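Local coordinates for protein predicted metal-dependent phosphohydrolase (Magnetospirillum magnetotacticum MS-1, PDB 3KH1) that probably acts as a metal-dependent phosphohydrolase of the HD-domain family, perhaps with 5'-deoxynucleotidase activity, at residues G155-P159 with H160-R164; W46-A49 with T50-F53; T30-D34 with S35-E39; D84-I87 with H88-A91. All coordinates share one frame; numbering follows the deposited sequence. Where two conformers were deposited one is given.

Contact 1. Residues G155-P159 with H160-R164; sequences GTWKP and HGVTR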
loop_
_atom_site.group_PDB
_atom_site.type_symbol
_atom_site.label_atom_id
_atom_site.label_comp_id
_atom_site.label_asym_id
_atom_site.label_seq_id
_atom_site.Cartn_x
_atom_site.Cartn_y
_atom_site.Cartn_z
ATOM N N GLY A 155 -7.461 8.231 20.677
ATOM C CA GLY A 155 -8.652 7.553 20.218
ATOM C C GLY A 155 -8.577 6.046 20.270
ATOM O O GLY A 155 -9.615 5.367 20.270
ATOM N N THR A 156 -7.371 5.506 20.331
ATOM C CA THR A 156 -7.128 4.088 20.603
ATOM C C THR A 156 -6.574 3.855 22.005
ATOM O O THR A 156 -7.043 2.961 22.707
ATOM C CB THR A 156 -6.269 3.468 19.489
ATOM O OG1 THR A 156 -6.890 3.755 18.209
ATOM C CG2 THR A 156 -6.139 1.951 19.692
ATOM N N TRP A 157 -5.681 4.726 22.460
ATOM C CA TRP A 157 -5.121 4.588 23.793
ATOM C C TRP A 157 -6.176 4.547 24.890
ATOM O O TRP A 157 -6.183 3.654 25.751
ATOM C CB TRP A 157 -4.197 5.747 24.115
ATOM C CG TRP A 157 -2.844 5.712 23.439
ATOM C CD1 TRP A 157 -2.092 4.622 23.121
ATOM C CD2 TRP A 157 -2.086 6.852 23.010
ATOM N NE1 TRP A 157 -0.914 5.014 22.531
ATOM C CE2 TRP A 157 -0.884 6.375 22.448
ATOM C CE3 TRP A 157 -2.305 8.231 23.034
ATOM C CZ2 TRP A 157 0.093 7.237 21.913
ATOM C CZ3 TRP A 157 -1.364 9.077 22.473
ATOM C CH2 TRP A 157 -0.160 8.571 21.955
ATOM N N LYS A 158 -7.061 5.535 24.949
ATOM C CA LYS A 158 -7.972 5.655 26.089
ATOM C C LYS A 158 -8.987 4.512 26.202
ATOM O O LYS A 158 -9.145 3.921 27.253
ATOM C CB LYS A 158 -8.640 7.040 26.120
ATOM C CG LYS A 158 -7.682 8.162 26.465
ATOM C CD LYS A 158 -8.215 9.540 26.128
ATOM C CE LYS A 158 -9.436 9.932 26.917
ATOM N NZ LYS A 158 -9.908 11.321 26.513
ATOM N N PRO A 159 -9.661 4.163 25.097
ATOM C CA PRO A 159 -10.629 3.078 25.230
ATOM C C PRO A 159 -10.011 1.747 25.571
ATOM O O PRO A 159 -10.650 0.917 26.178
ATOM C CB PRO A 159 -11.315 3.045 23.856
ATOM C CG PRO A 159 -11.177 4.455 23.384
ATOM C CD PRO A 159 -9.800 4.850 23.799
ATOM N N HIS A 160 -8.750 1.583 25.223
ATOM C CA HIS A 160 -8.058 0.348 25.512
ATOM C C HIS A 160 -7.218 0.394 26.792
ATOM O O HIS A 160 -6.572 -0.616 27.092
ATOM C CB HIS A 160 -7.161 -0.048 24.361
ATOM C CG HIS A 160 -7.909 -0.500 23.153
ATOM N ND1 HIS A 160 -8.301 -1.823 22.964
ATOM C CD2 HIS A 160 -8.415 0.205 22.108
ATOM C CE1 HIS A 160 -8.968 -1.904 21.819
ATOM N NE2 HIS A 160 -9.064 -0.698 21.290
ATOM N N GLY A 161 -7.255 1.478 27.550
ATOM C CA GLY A 161 -6.521 1.515 28.806
ATOM C C GLY A 161 -5.017 1.519 28.644
ATOM O O GLY A 161 -4.299 1.039 29.554
ATOM N N VAL A 162 -4.511 2.075 27.553
ATOM C CA VAL A 162 -3.056 2.079 27.320
ATOM C C VAL A 162 -2.457 3.175 28.194
ATOM O O VAL A 162 -3.023 4.244 28.341
ATOM C CB VAL A 162 -2.678 2.290 25.849
ATOM C CG1 VAL A 162 -1.141 2.161 25.626
ATOM C CG2 VAL A 162 -3.422 1.294 24.952
ATOM N N THR A 163 -1.340 2.881 28.829
ATOM C CA THR A 163 -0.670 3.811 29.733
ATOM C C THR A 163 0.702 4.182 29.151
ATOM O O THR A 163 1.196 3.525 28.242
ATOM C CB THR A 163 -0.396 3.134 31.076
ATOM O OG1 THR A 163 0.387 1.959 30.855
ATOM C CG2 THR A 163 -1.701 2.765 31.829
ATOM N N ARG A 164 1.339 5.224 29.696
ATOM C CA ARG A 164 2.704 5.567 29.296
ATOM C C ARG A 164 3.618 4.356 29.412
ATOM O O ARG A 164 4.451 4.122 28.554
ATOM C CB ARG A 164 3.311 6.669 30.164
ATOM C CG ARG A 164 4.804 6.989 29.842
ATOM C CD ARG A 164 4.922 7.504 28.417
ATOM N NE ARG A 164 6.273 7.610 27.866
ATOM C CZ ARG A 164 6.874 8.759 27.627
ATOM N NH1 ARG A 164 6.272 9.896 27.927
ATOM N NH2 ARG A 164 8.047 8.769 27.056
#
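The bond pattern of a Schellman motif joins Trp-157 to Val-162 in the loop between helices 132-151 and 164-177. Val-162 N donates to Trp-157 O at 2.9 Å, almost straight at the hydrogen (168°). Inside this pair, Gly-161 N reaches Lys-158 O over 3.1 Å, closing a type I beta turn and approaching from above the carbonyl plane. Gly-161 itself has positive phi (68°), a conformation glycine adopts readily, and this turns the chain back so that the side chains of the two residues joined by the outer bond, Trp-157 and Val-162, meet. That is the apolar contact expected of the motif: Val-162 CB and CG1 both lie 3.6 Å from Trp-157 CD1, the side chains crossing at a slant. CG1 points opposite its own backbone N (chi1 -175°), which carries it to the indole, while CG2 rests near Trp-157 O. Val-167 of helix 164-177 touches both side chains. On the other flank, Thr-156 and His-160 run side by side, with Thr-156 O in the imidazole plane at its edge, 3.1 Å from His-160 CD2. Gln-29 takes both polar ends, its O binding Thr-156 OG1 and its OE1 binding His-160 NE2. Thr-156 also comes within about 4 Å of a bound calcium ion.

Contact 2. Residues W46-A49 with T50-F53; sequences WHIA and TMAF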
loop_
_atom_site.group_PDB
_atom_site.type_symbol
_atom_site.label_atom_id
_atom_site.label_comp_id
_atom_site.label_asym_id
_atom_site.label_seq_id
_atom_site.Cartn_x
_atom_site.Cartn_y
_atom_site.Cartn_z
ATOM N N TRP A 46 0.089 0.501 2.976
ATOM C CA TRP A 46 0.336 1.636 2.078
ATOM C C TRP A 46 1.046 2.756 2.825
ATOM O O TRP A 46 2.034 3.309 2.345
ATOM C CB TRP A 46 -0.999 2.175 1.493
ATOM C CG TRP A 46 -0.792 3.514 0.831
ATOM C CD1 TRP A 46 -0.273 3.713 -0.388
ATOM C CD2 TRP A 46 -1.068 4.791 1.394
ATOM N NE1 TRP A 46 -0.155 5.031 -0.641
ATOM C CE2 TRP A 46 -0.651 5.730 0.447
ATOM C CE3 TRP A 46 -1.622 5.212 2.593
ATOM C CZ2 TRP A 46 -0.726 7.096 0.663
ATOM C CZ3 TRP A 46 -1.750 6.597 2.797
ATOM C CH2 TRP A 46 -1.293 7.517 1.840
ATOM N N HIS A 47 0.520 3.122 3.965
ATOM C CA HIS A 47 0.997 4.284 4.669
ATOM C C HIS A 47 2.408 4.124 5.152
ATOM O O HIS A 47 3.254 5.000 4.948
ATOM C CB HIS A 47 0.062 4.552 5.846
ATOM C CG HIS A 47 0.030 5.975 6.321
ATOM N ND1 HIS A 47 -0.812 6.371 7.330
ATOM C CD2 HIS A 47 0.728 7.078 5.951
ATOM C CE1 HIS A 47 -0.661 7.674 7.529
ATOM N NE2 HIS A 47 0.249 8.138 6.698
ATOM N N ILE A 48 2.725 2.966 5.721
ATOM C CA ILE A 48 4.081 2.752 6.251
ATOM C C ILE A 48 5.096 2.585 5.132
ATOM O O ILE A 48 6.227 2.999 5.260
ATOM C CB ILE A 48 4.238 1.487 7.145
ATOM C CG1 ILE A 48 3.066 1.220 8.100
ATOM C CG2 ILE A 48 5.539 1.588 7.968
ATOM C CD1 ILE A 48 2.595 2.468 8.876
ATOM N N ALA A 49 4.713 1.908 4.043
ATOM C CA ALA A 49 5.643 1.807 2.907
ATOM C C ALA A 49 5.948 3.167 2.302
ATOM O O ALA A 49 7.095 3.435 1.931
ATOM C CB ALA A 49 5.089 0.841 1.834
ATOM N N THR A 50 4.954 4.044 2.233
ATOM C CA THR A 50 5.195 5.384 1.752
ATOM C C THR A 50 6.131 6.144 2.723
ATOM O O THR A 50 7.067 6.828 2.299
ATOM C CB THR A 50 3.846 6.129 1.579
ATOM O OG1 THR A 50 3.011 5.380 0.693
ATOM C CG2 THR A 50 4.029 7.519 1.012
HETATM N N MSE A 51 5.910 5.960 4.019
HETATM C CA MSE A 51 6.802 6.543 5.031
HETATM C C MSE A 51 8.245 6.056 4.883
HETATM O O MSE A 51 9.168 6.813 5.134
HETATM C CB MSE A 51 6.333 6.197 6.448
HETATM C CG MSE A 51 5.077 6.932 6.878
HETATM SE SE MSE A 51 4.248 6.254 8.475
HETATM C CE MSE A 51 5.642 6.726 9.799
ATOM N N ALA A 52 8.462 4.793 4.507
ATOM C CA ALA A 52 9.819 4.283 4.294
ATOM C C ALA A 52 10.569 5.160 3.292
ATOM O O ALA A 52 11.704 5.507 3.520
ATOM C CB ALA A 52 9.778 2.800 3.856
ATOM N N PHE A 53 9.928 5.466 2.170
ATOM C CA PHE A 53 10.562 6.288 1.171
ATOM C C PHE A 53 10.732 7.719 1.659
ATOM O O PHE A 53 11.776 8.319 1.493
ATOM C CB PHE A 53 9.762 6.243 -0.142
ATOM C CG PHE A 53 9.893 4.957 -0.876
ATOM C CD1 PHE A 53 11.112 4.578 -1.434
ATOM C CD2 PHE A 53 8.809 4.130 -1.011
ATOM C CE1 PHE A 53 11.217 3.387 -2.110
ATOM C CE2 PHE A 53 8.883 2.923 -1.728
ATOM C CZ PHE A 53 10.086 2.528 -2.265
#
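Trp-46 O is gripped twice by Thr-50: the hydroxyl OG1 donates to it at 2.8 Å and the backbone N at 3.0 Å, the two arriving from opposite faces of the carbonyl plane. The hydroxyl reaches back one turn because OG1 lies beside its own backbone N, opposite the carbonyl carbon (chi1 -57°), which gives the buried hydroxyl a partner. The same oxygen sits 3.4 Å above the plane of the Trp-46 indole, displaced toward the rim. Trp-46 NE1 is 3.5 Å from Thr-50 OG1, at an angle too poor for a bond, and donates instead to Leu-73 O of the second subunit. These two turns belong to helix 41-54 of the HD domain, a helix whose flanks pack on helices 65-74 and 132-151 of its own chain and on the partner subunit. Further i to i+4 bonds continue the ladder, from Met-51 N to His-47 O and from Ala-52 N to Ile-48 O; the next, Phe-53 N to Ala-49 O at 3.5 Å, is weak. In the selenomethionine at Met-51, CG lies opposite the carbonyl carbon (chi1 -72°), which helps to set SE above the His-47 imidazole face, 4.7 Å from the ring centroid and 22° off the normal, a distant chalcogen-aromatic contact. Ile-48 CD1 meets SE at 4.2 Å. His-47 NE2 bonds to Val-17 O of the second subunit, while Ala-49 meets Leu-73 of both chains.

Contact 3. Residues T30-D34 with S35-E39; sequences TLLTD and SSRRE. With ACT (acetate ion), chain D.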
loop_
_atom_site.group_PDB
_atom_site.type_symbol
_atom_site.label_atom_id
_atom_site.label_comp_id
_atom_site.label_asym_id
_atom_site.label_seq_id
_atom_site.Cartn_x
_atom_site.Cartn_y
_atom_site.Cartn_z
ATOM N N THR A 30 -6.225 1.011 15.403
ATOM C CA THR A 30 -5.841 2.350 15.006
ATOM C C THR A 30 -6.964 2.987 14.251
ATOM O O THR A 30 -7.535 2.372 13.401
ATOM C CB THR A 30 -4.584 2.270 14.092
ATOM O OG1 THR A 30 -3.532 1.500 14.743
ATOM C CG2 THR A 30 -4.138 3.651 13.645
ATOM N N LEU A 31 -7.284 4.222 14.594
ATOM C CA LEU A 31 -8.270 5.002 13.853
ATOM C C LEU A 31 -7.596 5.848 12.803
ATOM O O LEU A 31 -6.465 6.273 12.962
ATOM C CB LEU A 31 -9.088 5.903 14.776
ATOM C CG LEU A 31 -9.796 5.227 15.954
ATOM C CD1 LEU A 31 -10.581 6.271 16.785
ATOM C CD2 LEU A 31 -10.710 4.127 15.466
ATOM N N LEU A 32 -8.305 6.090 11.713
ATOM C CA LEU A 32 -7.911 7.207 10.852
ATOM C C LEU A 32 -7.785 8.486 11.701
ATOM O O LEU A 32 -8.402 8.646 12.742
ATOM C CB LEU A 32 -8.944 7.418 9.740
ATOM C CG LEU A 32 -8.779 6.549 8.479
ATOM C CD1 LEU A 32 -8.448 5.124 8.683
ATOM C CD2 LEU A 32 -9.863 6.847 7.460
ATOM N N THR A 33 -6.994 9.421 11.179
ATOM C CA THR A 33 -6.662 10.653 11.919
ATOM C C THR A 33 -7.855 11.529 12.256
ATOM O O THR A 33 -7.776 12.313 13.223
ATOM C CB THR A 33 -5.554 11.461 11.207
ATOM O OG1 THR A 33 -6.039 11.807 9.899
ATOM C CG2 THR A 33 -4.244 10.721 11.143
ATOM N N ASP A 34 -8.921 11.406 11.480
ATOM C CA ASP A 34 -10.180 12.078 11.761
ATOM C C ASP A 34 -11.183 11.272 12.622
ATOM O O ASP A 34 -12.325 11.705 12.798
ATOM C CB ASP A 34 -10.882 12.514 10.445
ATOM C CG ASP A 34 -11.255 11.333 9.557
ATOM O OD1 ASP A 34 -11.069 10.155 9.958
ATOM O OD2 ASP A 34 -11.738 11.567 8.406
ATOM N N SER A 35 -10.717 10.150 13.186
ATOM C CA SER A 35 -11.542 9.250 14.016
ATOM C C SER A 35 -12.756 8.690 13.279
ATOM O O SER A 35 -13.682 8.150 13.932
ATOM C CB SER A 35 -11.975 9.927 15.329
ATOM O OG SER A 35 -10.868 10.320 16.121
ATOM N N SER A 36 -12.771 8.730 11.951
ATOM C CA SER A 36 -13.942 8.347 11.191
ATOM C C SER A 36 -14.250 6.835 11.185
ATOM O O SER A 36 -15.376 6.446 10.967
ATOM C CB SER A 36 -13.849 8.848 9.746
ATOM O OG SER A 36 -12.762 8.306 9.066
ATOM N N ARG A 37 -13.211 6.020 11.339
ATOM C CA ARG A 37 -13.319 4.556 11.291
ATOM C C ARG A 37 -11.940 4.001 11.662
ATOM O O ARG A 37 -10.921 4.714 11.620
ATOM C CB ARG A 37 -13.772 4.051 9.899
ATOM C CG ARG A 37 -12.828 4.492 8.796
ATOM C CD ARG A 37 -13.250 3.870 7.487
ATOM N NE ARG A 37 -12.411 4.238 6.358
ATOM C CZ ARG A 37 -11.246 3.715 6.083
ATOM N NH1 ARG A 37 -10.677 2.818 6.881
ATOM N NH2 ARG A 37 -10.591 4.144 5.016
ATOM N N ARG A 38 -11.914 2.701 11.928
ATOM C CA ARG A 38 -10.661 1.943 12.064
ATOM C C ARG A 38 -9.943 1.872 10.729
ATOM O O ARG A 38 -10.574 1.731 9.661
ATOM C CB ARG A 38 -10.962 0.536 12.549
ATOM C CG ARG A 38 -11.402 0.458 13.999
ATOM C CD ARG A 38 -12.015 -0.905 14.318
ATOM N NE ARG A 38 -13.259 -1.049 13.554
ATOM C CZ ARG A 38 -13.904 -2.180 13.320
ATOM N NH1 ARG A 38 -13.445 -3.336 13.789
ATOM N NH2 ARG A 38 -14.997 -2.199 12.567
ATOM N N GLU A 39 -8.616 1.862 10.799
ATOM C CA GLU A 39 -7.743 1.564 9.685
ATOM C C GLU A 39 -7.736 0.097 9.315
ATOM O O GLU A 39 -7.803 -0.761 10.217
ATOM C CB GLU A 39 -6.303 1.992 10.109
ATOM C CG GLU A 39 -5.343 2.079 9.035
ATOM C CD GLU A 39 -3.950 2.429 9.533
ATOM O OE1 GLU A 39 -3.440 1.840 10.530
ATOM O OE2 GLU A 39 -3.341 3.193 8.821
HETATM C C ACT D . -15.475 1.364 12.076
HETATM O O ACT D . -15.612 0.433 11.268
HETATM O OXT ACT D . -14.405 1.463 12.681
HETATM C CH3 ACT D . -16.580 2.350 12.286
HETATM O O HOH W 1 -9.773 12.613 15.237
#
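Leu-32 lays CD2 over the centre of the Arg-37 guanidinium, 3.6 Å above its plane, the aliphatic branch crossing the extended arginine. Arg-37 CG takes the crowded position between its backbone N and carbonyl carbon (chi1 58°), from which the chain can swing back over the leucine. NH1 donates to Arg-38 O at 3.0 Å, nearly in the guanidinium plane, and also pairs with Glu-43. Replacing Arg-37 by alanine would probably deprive Glu-43 of this salt bridge and leave Leu-32 CD2 without the guanidinium over which it lies. These residues belong to a beta hairpin: Leu-31 and Arg-38 form an antiparallel non-hydrogen-bonded pair, flanked by bonds from Glu-39 N to Thr-30 O (2.9 Å) and from Leu-32 N to Arg-37 O (3.0 Å). Thr-30 and Glu-39 point the same way, side by side. At the tip, Asp-34 closes an Asx turn: OD1 accepts from Ser-36 N and, at 2.7 Å, from Ser-36 OG, both on one face of the carboxylate. Arg-38 N and NE both donate to acetate OXT, and NH2 to acetate O; the ion probably comes from the crystallisation liquor. Glu-39 is shared among Arg-28, His-44 and Gln-144 of its own chain and Lys-24 of the second subunit; two positive partners would probably favour its ionised form.

Contact 4. Residues D84-I87 with H88-A91; sequences DTFI and HDEA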
loop_
_atom_site.group_PDB
_atom_site.type_symbol
_atom_site.label_atom_id
_atom_site.label_comp_id
_atom_site.label_asym_id
_atom_site.label_seq_id
_atom_site.Cartn_x
_atom_site.Cartn_y
_atom_site.Cartn_z
ATOM N N ASP A 84 -6.057 -9.598 12.873
ATOM C CA ASP A 84 -5.220 -8.662 13.551
ATOM C C ASP A 84 -5.260 -8.933 15.056
ATOM O O ASP A 84 -6.288 -9.368 15.602
ATOM C CB ASP A 84 -5.731 -7.243 13.281
ATOM C CG ASP A 84 -4.897 -6.179 13.970
ATOM O OD1 ASP A 84 -3.735 -6.082 13.584
ATOM O OD2 ASP A 84 -5.391 -5.469 14.859
ATOM N N THR A 85 -4.114 -8.698 15.702
ATOM C CA THR A 85 -4.000 -8.765 17.139
ATOM C C THR A 85 -3.515 -7.408 17.632
ATOM O O THR A 85 -2.430 -6.972 17.248
ATOM C CB THR A 85 -2.950 -9.863 17.551
ATOM O OG1 THR A 85 -3.260 -11.165 16.954
ATOM C CG2 THR A 85 -2.932 -10.015 19.068
ATOM N N PHE A 86 -4.282 -6.755 18.493
ATOM C CA PHE A 86 -3.877 -5.451 19.028
ATOM C C PHE A 86 -2.621 -5.644 19.872
ATOM O O PHE A 86 -2.538 -6.583 20.640
ATOM C CB PHE A 86 -5.004 -4.879 19.844
ATOM C CG PHE A 86 -4.735 -3.506 20.402
ATOM C CD1 PHE A 86 -4.337 -2.462 19.589
ATOM C CD2 PHE A 86 -4.895 -3.286 21.745
ATOM C CE1 PHE A 86 -4.145 -1.187 20.123
ATOM C CE2 PHE A 86 -4.693 -2.041 22.311
ATOM C CZ PHE A 86 -4.330 -0.969 21.486
ATOM N N ILE A 87 -1.649 -4.766 19.691
ATOM C CA ILE A 87 -0.322 -4.952 20.268
ATOM C C ILE A 87 -0.352 -5.107 21.773
ATOM O O ILE A 87 0.442 -5.860 22.327
ATOM C CB ILE A 87 0.612 -3.765 19.823
ATOM C CG1 ILE A 87 2.049 -3.974 20.294
ATOM C CG2 ILE A 87 0.092 -2.413 20.370
ATOM C CD1 ILE A 87 2.811 -4.880 19.496
ATOM N N HIS A 88 -1.275 -4.427 22.451
ATOM C CA HIS A 88 -1.373 -4.485 23.904
ATOM C C HIS A 88 -2.292 -5.588 24.454
ATOM O O HIS A 88 -2.440 -5.735 25.676
ATOM C CB HIS A 88 -1.794 -3.117 24.443
ATOM C CG HIS A 88 -0.835 -2.017 24.086
ATOM N ND1 HIS A 88 0.473 -1.990 24.531
ATOM C CD2 HIS A 88 -0.983 -0.928 23.299
ATOM C CE1 HIS A 88 1.076 -0.915 24.043
ATOM N NE2 HIS A 88 0.223 -0.264 23.280
ATOM N N ASP A 89 -2.852 -6.393 23.564
ATOM C CA ASP A 89 -3.735 -7.494 23.960
ATOM C C ASP A 89 -2.918 -8.776 24.211
ATOM O O ASP A 89 -2.593 -9.547 23.263
ATOM C CB ASP A 89 -4.796 -7.741 22.876
ATOM C CG ASP A 89 -6.008 -6.808 22.990
ATOM O OD1 ASP A 89 -6.137 -6.056 23.982
ATOM O OD2 ASP A 89 -6.852 -6.856 22.061
ATOM N N GLU A 90 -2.587 -9.003 25.486
ATOM C CA GLU A 90 -1.907 -10.241 25.955
ATOM C C GLU A 90 -2.531 -11.589 25.521
ATOM O O GLU A 90 -1.810 -12.425 24.950
ATOM C CB GLU A 90 -1.774 -10.236 27.490
ATOM N N ALA A 91 -3.825 -11.842 25.804
ATOM C CA ALA A 91 -4.453 -13.117 25.355
ATOM C C ALA A 91 -4.277 -13.289 23.829
ATOM O O ALA A 91 -4.053 -14.403 23.312
ATOM C CB ALA A 91 -5.929 -13.160 25.722
HETATM O O HOH W 2 -6.503 -8.131 19.776
#
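His-88 comes first, its imidazole turned edge-on toward the face of the Phe-86 ring in an offset edge-to-face pair, centroids 5.5 Å apart and planes at 74°. Phe-86 CG lies opposite its backbone N (chi1 -177°), which brings the ring alongside, with CE2 3.8 Å from His-88 CB. One face of the imidazole carries Ile-87 CG2, a CH-pi contact 3.7 Å from the centroid. With His-88 exchanged for alanine, the Phe-86 face would probably lose its edge partner and Ile-87 CG2 the ring it rests on. Asp-89 closes a type I beta turn through its N, 2.9 Å from Phe-86 O. Its carboxylate, in the conformer described, stands at the Phe-86 ring edge and close to Phe-86 CB; OD2 takes a bond from a water (2.6 Å) that in turn accepts from Phe-86 N (2.9 Å). This loop between helices 79-82 and 96-108 leans on Leu-170 of helix 164-177 through Ile-87 and His-88, while Phe-86 has a side-chain atom about 4 Å from the calcium ion. The carboxylate at the ring edge is consistent with a weak attraction to the slightly positive ring hydrogens, and the water ties Asp-89 OD2 to Phe-86 N across the turn.

Contact 2 is fully buried, two turns of regular helix whose bonds repeat i to i+4; contacts 1 and 3 are partly buried, and contact 4 lies at the surface. Contacts 1 and 4 meet directly, Val-162 against His-88 and the His-160 ring against Phe-86, joining two loops by apolar and aromatic surfaces. Contact 3 touches contact 1 where Thr-156 packs on Thr-30. Contacts 1, 3 and 4 each have a side chain within about 4 Å of the calcium ion, whereas Ile-48 in contact 2 is about 11 Å away. Contacts 2 and 3 follow each other in the chain and both reach the second subunit, contact 3 partly through charge and contact 2 through hydrogen bonds and packing.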